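Local atomic coordinates of MSM0273 (Mycobacterium smegmatis, PDB entry 5L37), a protein that forms pentamers that probably cap the vertices of the polyhedral protein shell of the RMM bacterial microcompartment. Residues A38-V41 and L42-V46. Numbering follows the deposited sequence.
Sequences AFDV and LGSGV
D40 and S44 are joined twice where strand 35-40 ends and the chain turns off into the loop that leads to strand 49-54. The S44 hydroxyl OG donates to D40 OD1 at 2.7 Å, coming in on the syn side but 34° out of the carboxylate plane. The backbone N of S44 donates to the other oxygen, D40 OD2, at 2.8 Å, on the syn lone pair of that oxygen. One residue thus grips both carboxylate oxygens, with its side chain and its main chain. The torsions make this possible: D40 CG lies anti to its own N (chi1 -177°), which extends the carboxylate toward the backbone of the loop, while S44 OG, beside its own N (chi1 -56°), puts hydroxyl and amide on the same side of the residue, one for each oxygen. A weak third bond, L42 N to D40 OD1 at 3.5 Å, has the i to i+2 pattern of an Asx turn.

Two waters extend the polar network. Water 2 donates to D40 OD2 and to S44 O, each at 2.9 Å, bridging acid and loop backbone. Water 1 accepts from G43 N at 3.0 Å and donates weakly to D40 O, spanning the turn.

Apolar contact is slight: V41 CG2 lies 4.4 Å from L42 CG. These two side chains instead pack on I16 of a neighbouring subunit, and L42 O accepts a hydrogen bond from R14 of that subunit. Strand 35-40 pairs with strands 23-29 and 71-76, consistent with the closed OB-type barrel of the EutN/CcmL family.

With D40 buried, its carboxylate has hydroxyl, amide and water donors around it, which would favour the charged form. By bonding back to the loop, the acid probably helps hold the shape of a turn in which V41 and L42 meet a neighbouring subunit.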
ATOM      1  N   ALA C  38       1.238 -11.421 -10.806  1.00 14.56           N
ATOM      2  CA  ALA C  38       2.557 -11.059 -10.331  1.00 13.79           C
ATOM      3  C   ALA C  38       3.562 -11.168 -11.437  1.00 17.22           C
ATOM      4  O   ALA C  38       3.448 -12.059 -12.296  1.00 17.64           O
ATOM      5  CB  ALA C  38       2.990 -11.971  -9.139  1.00 16.70           C
ATOM      6  N   PHE C  39       4.559 -10.292 -11.420  1.00 13.84           N
ATOM      7  CA  PHE C  39       5.638 -10.351 -12.401  1.00 15.32           C
ATOM      8  C   PHE C  39       6.661 -11.391 -11.988  1.00 15.06           C
ATOM      9  O   PHE C  39       6.934 -11.547 -10.809  1.00 14.76           O
ATOM     10  CB  PHE C  39       6.317  -8.973 -12.548  1.00 13.51           C
ATOM     11  CG  PHE C  39       7.065  -8.823 -13.818  1.00 14.81           C
ATOM     12  CD1 PHE C  39       6.364  -8.652 -14.993  1.00 17.24           C
ATOM     13  CD2 PHE C  39       8.470  -8.850 -13.859  1.00 16.97           C
ATOM     14  CE1 PHE C  39       7.022  -8.515 -16.213  1.00 20.03           C
ATOM     15  CE2 PHE C  39       9.158  -8.717 -15.075  1.00 19.95           C
ATOM     16  CZ  PHE C  39       8.424  -8.552 -16.257  1.00 21.23           C
ATOM     17  N   ASP C  40       7.208 -12.099 -12.957  1.00 14.89           N
ATOM     18  CA  ASP C  40       8.172 -13.164 -12.664  1.00 14.65           C
ATOM     19  C   ASP C  40       9.388 -13.066 -13.544  1.00 15.25           C
ATOM     20  O   ASP C  40       9.267 -12.973 -14.777  1.00 18.00           O
ATOM     21  CB  ASP C  40       7.518 -14.514 -12.878  1.00 15.19           C
ATOM     22  CG  ASP C  40       8.442 -15.663 -12.509  1.00 17.20           C
ATOM     23  OD1 ASP C  40       8.829 -15.769 -11.345  1.00 20.64           O
ATOM     24  OD2 ASP C  40       8.634 -16.518 -13.362  1.00 19.63           O
ATOM     25  N   VAL C  41      10.566 -13.129 -12.919  1.00 15.73           N
ATOM     26  CA  VAL C  41      11.825 -13.132 -13.651  1.00 16.37           C
ATOM     27  C   VAL C  41      12.583 -14.451 -13.451  1.00 16.77           C
ATOM     28  O   VAL C  41      13.623 -14.668 -14.064  1.00 19.71           O
ATOM     29  CB  VAL C  41      12.739 -11.971 -13.239  1.00 16.92           C
ATOM     30  CG1 VAL C  41      12.033 -10.593 -13.551  1.00 19.18           C
ATOM     31  CG2 VAL C  41      13.096 -12.033 -11.754  1.00 18.68           C
ATOM     32  N   LEU C  42      12.068 -15.306 -12.569  1.00 17.03           N
ATOM     33  CA  LEU C  42      12.720 -16.580 -12.204  1.00 18.65           C
ATOM     34  C   LEU C  42      12.363 -17.808 -13.041  1.00 18.41           C
ATOM     35  O   LEU C  42      12.847 -18.912 -12.752  1.00 20.83           O
ATOM     36  CB  LEU C  42      12.441 -16.886 -10.735  1.00 20.07           C
ATOM     37  CG  LEU C  42      13.135 -15.920  -9.763  1.00 20.71           C
ATOM     38  CD1 LEU C  42      12.629 -16.169  -8.301  1.00 22.59           C
ATOM     39  CD2 LEU C  42      14.670 -16.036  -9.852  1.00 22.25           C
ATOM     40  N   GLY C  43      11.400 -17.691 -13.946  1.00 18.12           N
ATOM     41  CA  GLY C  43      11.004 -18.848 -14.713  1.00 20.58           C
ATOM     42  C   GLY C  43      10.153 -19.775 -13.865  1.00 25.52           C
ATOM     43  O   GLY C  43      10.202 -21.018 -14.024  1.00 26.78           O
ATOM     44  N   SER C  44       9.318 -19.182 -13.016  1.00 20.30           N
ATOM     45  CA  SER C  44       8.431 -19.958 -12.141  1.00 19.92           C
ATOM     46  C   SER C  44       7.385 -20.705 -12.942  1.00 23.87           C
ATOM     47  O   SER C  44       6.960 -20.238 -13.989  1.00 27.13           O
ATOM     48  CB  SER C  44       7.716 -19.036 -11.137  1.00 20.90           C
ATOM     49  OG  SER C  44       8.662 -18.283 -10.378  1.00 20.02           O
ATOM     50  N   GLY C  45       7.013 -21.892 -12.456  1.00 31.71           N
ATOM     51  CA  GLY C  45       6.076 -22.752 -13.173  1.00 33.94           C
ATOM     52  C   GLY C  45       4.675 -22.860 -12.599  1.00 32.01           C
ATOM     53  O   GLY C  45       4.469 -22.553 -11.440  1.00 25.16           O
ATOM     54  N   VAL C  46       3.712 -23.304 -13.412  1.00 35.25           N
ATOM     55  CA  VAL C  46       2.361 -23.502 -12.912  1.00 29.72           C
ATOM     56  C   VAL C  46       2.384 -24.554 -11.813  1.00 27.51           C
ATOM     57  O   VAL C  46       3.019 -25.612 -11.945  1.00 30.59           O
ATOM     58  CB  VAL C  46       1.376 -23.903 -14.030  1.00 34.61           C
ATOM     59  CG1 VAL C  46       0.072 -24.358 -13.447  1.00 43.28           C
ATOM     60  CG2 VAL C  46       1.141 -22.744 -14.939  1.00 35.60           C
TER
HETATM   61  O   HOH W   1      10.448 -15.511 -15.744  1.00 23.66           O
HETATM   62  O   HOH W   2       7.495 -17.904 -15.590  1.00 25.05           O